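Local coordinates for protein peptidase, zinc-dependent (PDB 3LMC) that probably acts as a zinc-dependent metallopeptidase of family M54, an archaeal archaemetzincin-type enzyme that carries a zinc ion and a separate iron site, at residues G109-V120 / I143-L154; G2-V11 / H88-P96. One frame throughout, in Å; residues are numbered along the deposited sequence.

Contact 1. Residues G109-V120 / I143-L154; sequences GLAYPKLGVAIV and IVKEGAHEIGHL. With ZN (zinc ion), chain C.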
loop_
_atom_site.group_PDB
_atom_site.type_symbol
_atom_site.label_atom_id
_atom_site.label_comp_id
_atom_site.label_asym_id
_atom_site.label_seq_id
_atom_site.Cartn_x
_atom_site.Cartn_y
_atom_site.Cartn_z
ATOM N N GLY A 109 3.095 0.861 -6.902
ATOM C CA GLY A 109 2.082 0.184 -6.104
ATOM C C GLY A 109 0.876 -0.198 -6.935
ATOM O O GLY A 109 0.817 0.119 -8.118
ATOM N N LEU A 110 -0.101 -0.861 -6.318
ATOM C CA LEU A 110 -1.276 -1.314 -7.038
ATOM C C LEU A 110 -2.363 -1.657 -6.035
ATOM O O LEU A 110 -2.066 -2.004 -4.894
ATOM C CB LEU A 110 -0.934 -2.552 -7.862
ATOM C CG LEU A 110 -1.938 -2.976 -8.924
ATOM C CD1 LEU A 110 -2.032 -1.893 -9.985
ATOM C CD2 LEU A 110 -1.510 -4.278 -9.547
ATOM N N ALA A 111 -3.620 -1.569 -6.457
ATOM C CA ALA A 111 -4.735 -1.859 -5.554
ATOM C C ALA A 111 -5.704 -2.799 -6.238
ATOM O O ALA A 111 -5.820 -2.779 -7.464
ATOM C CB ALA A 111 -5.439 -0.570 -5.160
ATOM N N TYR A 112 -6.373 -3.639 -5.445
ATOM C CA TYR A 112 -7.420 -4.528 -5.935
ATOM C C TYR A 112 -8.669 -4.204 -5.126
ATOM O O TYR A 112 -8.970 -4.876 -4.138
ATOM C CB TYR A 112 -7.032 -5.988 -5.724
ATOM C CG TYR A 112 -7.802 -6.985 -6.577
ATOM C CD1 TYR A 112 -7.134 -7.976 -7.291
ATOM C CD2 TYR A 112 -9.187 -6.931 -6.676
ATOM C CE1 TYR A 112 -7.819 -8.894 -8.074
ATOM C CE2 TYR A 112 -9.889 -7.844 -7.462
ATOM C CZ TYR A 112 -9.196 -8.827 -8.155
ATOM O OH TYR A 112 -9.870 -9.738 -8.938
ATOM N N PRO A 113 -9.390 -3.156 -5.534
ATOM C CA PRO A 113 -10.469 -2.595 -4.717
ATOM C C PRO A 113 -11.499 -3.642 -4.322
ATOM O O PRO A 113 -12.006 -3.626 -3.193
ATOM C CB PRO A 113 -11.100 -1.550 -5.643
ATOM C CG PRO A 113 -9.978 -1.137 -6.553
ATOM C CD PRO A 113 -9.215 -2.425 -6.798
ATOM N N LYS A 114 -11.796 -4.553 -5.237
ATOM C CA LYS A 114 -12.831 -5.551 -4.985
ATOM C C LYS A 114 -12.480 -6.453 -3.788
ATOM O O LYS A 114 -13.374 -6.856 -3.028
ATOM C CB LYS A 114 -13.121 -6.363 -6.250
ATOM C CG LYS A 114 -14.326 -7.283 -6.133
ATOM C CD LYS A 114 -14.478 -8.178 -7.368
ATOM C CE LYS A 114 -15.726 -9.047 -7.265
ATOM N NZ LYS A 114 -15.951 -9.863 -8.491
ATOM N N LEU A 115 -11.190 -6.751 -3.601
ATOM C CA LEU A 115 -10.769 -7.594 -2.477
ATOM C C LEU A 115 -10.148 -6.818 -1.297
ATOM O O LEU A 115 -9.588 -7.418 -0.366
ATOM C CB LEU A 115 -9.794 -8.672 -2.936
ATOM C CG LEU A 115 -10.271 -9.645 -4.007
ATOM C CD1 LEU A 115 -9.178 -10.684 -4.279
ATOM C CD2 LEU A 115 -11.583 -10.314 -3.608
ATOM N N GLY A 116 -10.264 -5.496 -1.309
ATOM C CA GLY A 116 -9.733 -4.709 -0.207
ATOM C C GLY A 116 -8.272 -5.011 0.110
ATOM O O GLY A 116 -7.889 -5.072 1.279
ATOM N N VAL A 117 -7.450 -5.213 -0.920
ATOM C CA VAL A 117 -6.004 -5.372 -0.710
ATOM C C VAL A 117 -5.219 -4.455 -1.632
ATOM O O VAL A 117 -5.600 -4.257 -2.786
ATOM C CB VAL A 117 -5.519 -6.815 -0.970
ATOM C CG1 VAL A 117 -6.007 -7.769 0.142
ATOM C CG2 VAL A 117 -5.964 -7.290 -2.379
ATOM N N ALA A 118 -4.116 -3.912 -1.125
ATOM C CA ALA A 118 -3.270 -3.029 -1.912
ATOM C C ALA A 118 -1.809 -3.295 -1.580
ATOM O O ALA A 118 -1.495 -3.987 -0.602
ATOM C CB ALA A 118 -3.624 -1.567 -1.646
ATOM N N ILE A 119 -0.912 -2.747 -2.392
ATOM C CA ILE A 119 0.511 -2.995 -2.207
ATOM C C ILE A 119 1.326 -1.772 -2.603
ATOM O O ILE A 119 0.964 -1.066 -3.548
ATOM C CB ILE A 119 0.975 -4.233 -3.039
ATOM C CG1 ILE A 119 2.396 -4.660 -2.665
ATOM C CG2 ILE A 119 0.897 -3.948 -4.528
ATOM C CD1 ILE A 119 2.787 -6.066 -3.241
ATOM N N VAL A 120 2.405 -1.508 -1.868
ATOM C CA VAL A 120 3.381 -0.507 -2.292
ATOM C C VAL A 120 4.785 -1.084 -2.165
ATOM O O VAL A 120 5.074 -1.846 -1.232
ATOM C CB VAL A 120 3.280 0.803 -1.497
ATOM C CG1 VAL A 120 3.224 0.534 0.003
ATOM C CG2 VAL A 120 4.478 1.707 -1.828
ATOM N N ILE A 143 6.495 6.593 0.683
ATOM C CA ILE A 143 5.626 5.457 1.016
ATOM C C ILE A 143 4.257 5.902 1.508
ATOM O O ILE A 143 3.251 5.270 1.215
ATOM C CB ILE A 143 6.226 4.557 2.099
ATOM C CG1 ILE A 143 7.580 4.010 1.638
ATOM C CG2 ILE A 143 5.253 3.406 2.441
ATOM C CD1 ILE A 143 8.245 3.095 2.652
ATOM N N VAL A 144 4.223 6.978 2.286
ATOM C CA VAL A 144 2.966 7.484 2.805
ATOM C C VAL A 144 2.081 7.954 1.660
ATOM O O VAL A 144 0.889 7.656 1.618
ATOM C CB VAL A 144 3.198 8.686 3.723
ATOM C CG1 VAL A 144 1.863 9.397 4.015
ATOM C CG2 VAL A 144 3.903 8.249 5.006
ATOM N N LYS A 145 2.682 8.710 0.743
ATOM C CA LYS A 145 1.961 9.300 -0.369
ATOM C C LYS A 145 1.413 8.254 -1.340
ATOM O O LYS A 145 0.281 8.361 -1.815
ATOM C CB LYS A 145 2.888 10.239 -1.121
ATOM C CG LYS A 145 3.211 11.547 -0.408
ATOM C CD LYS A 145 4.356 12.227 -1.162
ATOM C CE LYS A 145 4.677 13.583 -0.595
ATOM N NZ LYS A 145 5.597 14.285 -1.535
ATOM N N GLU A 146 2.214 7.236 -1.634
ATOM C CA GLU A 146 1.798 6.210 -2.590
ATOM C C GLU A 146 0.947 5.168 -1.878
ATOM O O GLU A 146 0.047 4.577 -2.472
ATOM C CB GLU A 146 3.001 5.574 -3.285
ATOM C CG GLU A 146 2.668 4.340 -4.105
ATOM C CD GLU A 146 1.900 4.655 -5.381
ATOM O OE1 GLU A 146 1.728 5.855 -5.698
ATOM O OE2 GLU A 146 1.480 3.701 -6.072
ATOM N N GLY A 147 1.215 4.965 -0.591
ATOM C CA GLY A 147 0.376 4.104 0.228
ATOM C C GLY A 147 -1.031 4.656 0.435
ATOM O O GLY A 147 -2.006 3.915 0.346
ATOM N N ALA A 148 -1.151 5.952 0.722
ATOM C CA ALA A 148 -2.476 6.546 0.904
ATOM C C ALA A 148 -3.226 6.559 -0.429
ATOM O O ALA A 148 -4.448 6.460 -0.463
ATOM C CB ALA A 148 -2.382 7.953 1.497
ATOM N N HIS A 149 -2.480 6.673 -1.522
ATOM C CA HIS A 149 -3.048 6.607 -2.867
ATOM C C HIS A 149 -3.729 5.254 -3.101
ATOM O O HIS A 149 -4.917 5.194 -3.384
ATOM C CB HIS A 149 -1.936 6.817 -3.897
ATOM C CG HIS A 149 -2.388 6.667 -5.314
ATOM N ND1 HIS A 149 -2.707 7.745 -6.110
ATOM C CD2 HIS A 149 -2.579 5.565 -6.077
ATOM C CE1 HIS A 149 -3.082 7.315 -7.301
ATOM N NE2 HIS A 149 -3.010 5.998 -7.307
ATOM N N GLU A 150 -2.963 4.175 -2.969
ATOM C CA GLU A 150 -3.477 2.829 -3.126
ATOM C C GLU A 150 -4.661 2.555 -2.212
ATOM O O GLU A 150 -5.640 1.968 -2.650
ATOM C CB GLU A 150 -2.389 1.791 -2.861
ATOM C CG GLU A 150 -1.124 1.954 -3.702
ATOM C CD GLU A 150 -1.412 2.055 -5.187
ATOM O OE1 GLU A 150 -2.591 1.979 -5.593
ATOM O OE2 GLU A 150 -0.454 2.206 -5.966
ATOM N N ILE A 151 -4.566 2.978 -0.952
ATOM C CA ILE A 151 -5.639 2.774 0.019
ATOM C C ILE A 151 -6.891 3.581 -0.323
ATOM O O ILE A 151 -8.014 3.159 -0.033
ATOM C CB ILE A 151 -5.201 3.143 1.449
ATOM C CG1 ILE A 151 -4.256 2.063 2.007
ATOM C CG2 ILE A 151 -6.426 3.246 2.349
ATOM C CD1 ILE A 151 -3.544 2.477 3.317
ATOM N N GLY A 152 -6.695 4.754 -0.921
ATOM C CA GLY A 152 -7.809 5.539 -1.399
ATOM C C GLY A 152 -8.603 4.739 -2.417
ATOM O O GLY A 152 -9.825 4.703 -2.343
ATOM N N HIS A 153 -7.912 4.099 -3.365
ATOM C CA HIS A 153 -8.569 3.197 -4.322
ATOM C C HIS A 153 -9.448 2.138 -3.638
ATOM O O HIS A 153 -10.533 1.819 -4.097
ATOM C CB HIS A 153 -7.535 2.446 -5.148
ATOM C CG HIS A 153 -6.865 3.267 -6.192
ATOM N ND1 HIS A 153 -7.555 4.110 -7.035
ATOM C CD2 HIS A 153 -5.566 3.332 -6.574
ATOM C CE1 HIS A 153 -6.707 4.680 -7.872
ATOM N NE2 HIS A 153 -5.496 4.220 -7.615
ATOM N N LEU A 154 -8.948 1.560 -2.555
ATOM C CA LEU A 154 -9.721 0.560 -1.828
ATOM C C LEU A 154 -11.063 1.137 -1.336
ATOM O O LEU A 154 -12.024 0.400 -1.081
ATOM C CB LEU A 154 -8.885 0.005 -0.669
ATOM C CG LEU A 154 -8.144 -1.312 -0.937
ATOM C CD1 LEU A 154 -7.845 -1.559 -2.416
ATOM C CD2 LEU A 154 -6.904 -1.438 -0.082
HETATM ZN ZN ZN C . -3.642 4.493 -8.776
HETATM O O HOH W 1 -11.752 -2.342 -0.966
HETATM O O HOH W 2 -2.519 2.430 -8.465
#
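A118, at the middle of strand 117-120, and A111, on strand 106-112, turn their methyl groups onto the helix that carries the zinc-binding HExxH sequence, a compact case of an active-site helix packed on one face of a sheet, over its antiparallel strands 106-112 and 117-120. The helix runs nearly parallel to strand 109-112, its axis crossing at -16° and 7.5 Å away. L154 reaches both strands: CD2 lies 3.6 Å from A118 CB, while CD1 comes within 3.6 Å of P113 CA beside the tight turn. G116 CA lies close to L154 CG. A111 CB rests against E150 O and H153 CB together, 3.7 Å from the latter, and approaches the imidazole obliquely. E150 has CG beside its backbone N (chi1 -55°) and a second bend at chi2, which folds the carboxylate back over the peptide joining G109 and L110. At the far end V120 and E146 pass antiparallel to each other, CG2 of V120 3.9 Å from CG of E146. Two imidazoles of the helix bind the metal: H149 NE2 and H153 NE2 each lie 2.2 Å from zinc, H159 completes the protein ligands, and a water binds the ion at 2.4 Å. That water donates to E150 OE1 over 2.9 Å, while H153 ND1 is bonded to L157 O. A zinc-bound water held by the HExxH glutamate is the arrangement expected of a metallopeptidase, consistent with water activation by E150.

Contact 2. Residues G2-V11 / H88-P96; sequences GIHLFWDSRV and HEKILLVTP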
loop_
_atom_site.group_PDB
_atom_site.type_symbol
_atom_site.label_atom_id
_atom_site.label_comp_id
_atom_site.label_asym_id
_atom_site.label_seq_id
_atom_site.Cartn_x
_atom_site.Cartn_y
_atom_site.Cartn_z
ATOM N N GLY A 2 -11.387 -1.951 9.166
ATOM C CA GLY A 2 -10.126 -1.515 9.731
ATOM C C GLY A 2 -9.102 -1.414 8.615
ATOM O O GLY A 2 -9.318 -1.939 7.520
ATOM N N ILE A 3 -7.990 -0.745 8.888
ATOM C CA ILE A 3 -6.918 -0.621 7.904
ATOM C C ILE A 3 -5.634 -1.138 8.519
ATOM O O ILE A 3 -5.221 -0.672 9.584
ATOM C CB ILE A 3 -6.721 0.833 7.447
ATOM C CG1 ILE A 3 -7.999 1.360 6.791
ATOM C CG2 ILE A 3 -5.577 0.936 6.442
ATOM C CD1 ILE A 3 -7.916 2.821 6.478
ATOM N N HIS A 4 -5.019 -2.108 7.845
ATOM C CA HIS A 4 -3.848 -2.806 8.361
ATOM C C HIS A 4 -2.643 -2.590 7.450
ATOM O O HIS A 4 -2.685 -2.919 6.264
ATOM C CB HIS A 4 -4.142 -4.304 8.487
ATOM C CG HIS A 4 -5.400 -4.616 9.242
ATOM N ND1 HIS A 4 -5.399 -5.036 10.556
ATOM C CD2 HIS A 4 -6.701 -4.585 8.862
ATOM C CE1 HIS A 4 -6.641 -5.238 10.956
ATOM N NE2 HIS A 4 -7.451 -4.974 9.946
ATOM N N LEU A 5 -1.580 -2.017 8.004
ATOM C CA LEU A 5 -0.337 -1.829 7.261
ATOM C C LEU A 5 0.501 -3.080 7.500
ATOM O O LEU A 5 1.029 -3.272 8.603
ATOM C CB LEU A 5 0.424 -0.598 7.772
ATOM C CG LEU A 5 1.749 -0.300 7.068
ATOM C CD1 LEU A 5 1.499 0.084 5.624
ATOM C CD2 LEU A 5 2.536 0.818 7.785
ATOM N N PHE A 6 0.590 -3.945 6.491
ATOM C CA PHE A 6 1.438 -5.113 6.598
ATOM C C PHE A 6 2.827 -4.761 6.081
ATOM O O PHE A 6 3.086 -4.799 4.865
ATOM C CB PHE A 6 0.886 -6.329 5.825
ATOM C CG PHE A 6 1.663 -7.607 6.097
ATOM C CD1 PHE A 6 1.010 -8.804 6.343
ATOM C CD2 PHE A 6 3.060 -7.588 6.163
ATOM C CE1 PHE A 6 1.735 -9.964 6.622
ATOM C CE2 PHE A 6 3.789 -8.738 6.443
ATOM C CZ PHE A 6 3.129 -9.924 6.674
ATOM N N TRP A 7 3.719 -4.463 7.021
ATOM C CA TRP A 7 5.069 -3.983 6.721
ATOM C C TRP A 7 6.074 -5.153 6.661
ATOM O O TRP A 7 6.459 -5.695 7.698
ATOM C CB TRP A 7 5.489 -2.966 7.794
ATOM C CG TRP A 7 6.831 -2.309 7.543
ATOM C CD1 TRP A 7 8.067 -2.810 7.846
ATOM C CD2 TRP A 7 7.050 -1.032 6.936
ATOM N NE1 TRP A 7 9.044 -1.915 7.462
ATOM C CE2 TRP A 7 8.437 -0.813 6.901
ATOM C CE3 TRP A 7 6.200 -0.051 6.412
ATOM C CZ2 TRP A 7 9.000 0.348 6.363
ATOM C CZ3 TRP A 7 6.766 1.108 5.874
ATOM C CH2 TRP A 7 8.149 1.292 5.855
ATOM N N ASP A 8 6.472 -5.549 5.452
ATOM C CA ASP A 8 7.456 -6.620 5.274
ATOM C C ASP A 8 8.763 -6.202 5.948
ATOM O O ASP A 8 9.363 -5.194 5.578
ATOM C CB ASP A 8 7.679 -6.889 3.780
ATOM C CG ASP A 8 8.543 -8.110 3.520
ATOM O OD1 ASP A 8 9.707 -8.134 3.977
ATOM O OD2 ASP A 8 8.074 -9.043 2.826
ATOM N N SER A 9 9.205 -6.972 6.937
ATOM C CA SER A 9 10.293 -6.527 7.803
ATOM C C SER A 9 11.637 -6.419 7.081
ATOM O O SER A 9 12.607 -5.937 7.658
ATOM C CB SER A 9 10.406 -7.430 9.037
ATOM O OG SER A 9 10.513 -8.778 8.640
ATOM N N ARG A 10 11.705 -6.850 5.823
ATOM C CA ARG A 10 12.926 -6.620 5.048
ATOM C C ARG A 10 13.047 -5.148 4.663
ATOM O O ARG A 10 14.107 -4.700 4.267
ATOM C CB ARG A 10 13.003 -7.520 3.808
ATOM C CG ARG A 10 13.154 -9.028 4.124
ATOM C CD ARG A 10 12.900 -9.921 2.891
ATOM N NE ARG A 10 11.497 -9.924 2.447
ATOM C CZ ARG A 10 11.063 -10.577 1.370
ATOM N NH1 ARG A 10 11.914 -11.266 0.626
ATOM N NH2 ARG A 10 9.790 -10.535 1.021
ATOM N N VAL A 11 11.953 -4.399 4.768
ATOM C CA VAL A 11 12.010 -2.953 4.576
ATOM C C VAL A 11 12.325 -2.376 5.953
ATOM O O VAL A 11 11.671 -2.752 6.919
ATOM C CB VAL A 11 10.652 -2.406 4.068
ATOM C CG1 VAL A 11 10.725 -0.924 3.843
ATOM C CG2 VAL A 11 10.236 -3.130 2.781
ATOM N N HIS A 88 -14.073 -5.399 5.095
ATOM C CA HIS A 88 -13.881 -4.767 6.398
ATOM C C HIS A 88 -12.434 -4.562 6.811
ATOM O O HIS A 88 -12.114 -3.582 7.487
ATOM C CB HIS A 88 -14.619 -5.561 7.478
ATOM C CG HIS A 88 -16.104 -5.525 7.327
ATOM N ND1 HIS A 88 -16.885 -4.541 7.892
ATOM C CD2 HIS A 88 -16.952 -6.345 6.662
ATOM C CE1 HIS A 88 -18.150 -4.753 7.578
ATOM N NE2 HIS A 88 -18.217 -5.842 6.835
ATOM N N GLU A 89 -11.561 -5.485 6.431
ATOM C CA GLU A 89 -10.179 -5.424 6.895
ATOM C C GLU A 89 -9.242 -5.178 5.717
ATOM O O GLU A 89 -8.705 -6.107 5.119
ATOM C CB GLU A 89 -9.815 -6.700 7.658
ATOM C CG GLU A 89 -10.823 -7.052 8.754
ATOM C CD GLU A 89 -10.991 -5.943 9.796
ATOM O OE1 GLU A 89 -9.993 -5.267 10.131
ATOM O OE2 GLU A 89 -12.125 -5.749 10.290
ATOM N N LYS A 90 -9.088 -3.907 5.370
ATOM C CA LYS A 90 -8.285 -3.523 4.227
ATOM C C LYS A 90 -6.834 -3.726 4.601
ATOM O O LYS A 90 -6.436 -3.407 5.718
ATOM C CB LYS A 90 -8.514 -2.052 3.899
ATOM C CG LYS A 90 -9.982 -1.673 3.684
ATOM C CD LYS A 90 -10.673 -2.582 2.690
ATOM C CE LYS A 90 -12.115 -2.063 2.379
ATOM N NZ LYS A 90 -12.811 -2.980 1.420
ATOM N N ILE A 91 -6.040 -4.254 3.678
ATOM C CA ILE A 91 -4.611 -4.410 3.923
ATOM C C ILE A 91 -3.763 -3.690 2.886
ATOM O O ILE A 91 -3.997 -3.825 1.687
ATOM C CB ILE A 91 -4.222 -5.889 3.928
ATOM C CG1 ILE A 91 -4.936 -6.601 5.082
ATOM C CG2 ILE A 91 -2.693 -6.057 3.974
ATOM C CD1 ILE A 91 -4.845 -8.123 5.018
ATOM N N LEU A 92 -2.776 -2.935 3.362
ATOM C CA LEU A 92 -1.720 -2.399 2.507
ATOM C C LEU A 92 -0.423 -3.141 2.829
ATOM O O LEU A 92 0.104 -3.038 3.943
ATOM C CB LEU A 92 -1.527 -0.895 2.748
ATOM C CG LEU A 92 -0.308 -0.248 2.056
ATOM C CD1 LEU A 92 -0.361 -0.457 0.549
ATOM C CD2 LEU A 92 -0.145 1.255 2.385
ATOM N N LEU A 93 0.090 -3.886 1.852
ATOM C CA LEU A 93 1.366 -4.591 1.986
ATOM C C LEU A 93 2.509 -3.664 1.527
ATOM O O LEU A 93 2.454 -3.075 0.443
ATOM C CB LEU A 93 1.347 -5.856 1.122
ATOM C CG LEU A 93 2.237 -7.079 1.385
ATOM C CD1 LEU A 93 2.778 -7.660 0.077
ATOM C CD2 LEU A 93 3.347 -6.808 2.365
ATOM N N VAL A 94 3.531 -3.525 2.361
ATOM C CA VAL A 94 4.739 -2.772 1.994
ATOM C C VAL A 94 5.823 -3.806 1.764
ATOM O O VAL A 94 6.242 -4.478 2.705
ATOM C CB VAL A 94 5.163 -1.821 3.114
ATOM C CG1 VAL A 94 6.499 -1.157 2.787
ATOM C CG2 VAL A 94 4.087 -0.770 3.339
ATOM N N THR A 95 6.253 -3.959 0.513
ATOM C CA THR A 95 7.118 -5.071 0.123
ATOM C C THR A 95 8.424 -4.581 -0.504
ATOM O O THR A 95 8.442 -3.551 -1.178
ATOM C CB THR A 95 6.408 -5.969 -0.910
ATOM O OG1 THR A 95 7.311 -6.993 -1.367
ATOM C CG2 THR A 95 5.978 -5.135 -2.108
ATOM N N PRO A 96 9.522 -5.326 -0.321
ATOM C CA PRO A 96 10.772 -4.861 -0.950
ATOM C C PRO A 96 10.868 -5.191 -2.441
ATOM O O PRO A 96 11.784 -4.690 -3.108
ATOM C CB PRO A 96 11.850 -5.641 -0.189
ATOM C CG PRO A 96 11.134 -6.943 0.185
ATOM C CD PRO A 96 9.743 -6.481 0.573
HETATM O O HOH W 3 -13.041 -3.363 11.380
HETATM O O HOH W 4 6.470 -8.671 0.569
#
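Two neighbouring parallel strands in the mixed five-stranded sheet, 3-7 and 90-94, form this contact, a regular example of parallel pairing in which every second residue of strand 3-7 gives its N-H to, and takes at its C=O from, the two residues that flank its partner on 90-94. H4 N gives to K90 O and H4 O takes from L92 N, both at 2.9 Å; F6 repeats the pattern with L92 O and V94 N, and D8 N continues it to V94 O. Side chains then settle on two faces. On the face of L5 and W7, L5 CD1 lies 3.6 Å from V94 CG2, and V94 CG1 stands over one face of the indole, 4.0 Å from the centroid of the W7 six-membered ring, in a CH-pi contact. On the other face, F6 and L93 run side by side, CD2 to CD2 at 3.9 Å. Near the start of the strands H4 swings CG beside its backbone N (chi1 -51°), bringing NE2 to 2.6 Å from E89 OE1; the bond is nearly straight at 174°, lies in the imidazole plane and uses the anti lone pair, although ring and carboxylate planes are 65° apart. At the opposite end R10 grips D8 side-on, with NE on OD1 and NH2 2.9 Å from OD2, and P96 CG sits over one face of the R10 guanidinium, toward its rim. D8 OD2 also accepts from F39 N. Helix 16-27 packs on L5 and W7, helix 53-66 on F6, I91 and L93, while strand 31-34 flanks 3-7 and strand 117-120 flanks 90-94.

Overall arrangement
Both segments of contact 2 precede those of contact 1 in the chain, and the contact centres lie 10 Å apart. They share the mixed five-stranded sheet, ordered 31-34, 3-7, 90-94, 117-120, 106-112: strand 90-94 of contact 2 is neighbour to strand 117-120 of contact 1, joined through V120 N to L93 O and A118 N to I91 O. Contact 2 binds parallel strands within the sheet, whereas contact 1 lays helix 136-154 along one face of antiparallel strands 117-120 and 106-112. L92 stands about 11 Å from the zinc, side chain to ion, so the inner strands lie behind the metal site. The helix rests on strands 106-112, 117-120 and 90-94, with helix 16-27 beside it over strand 3-7.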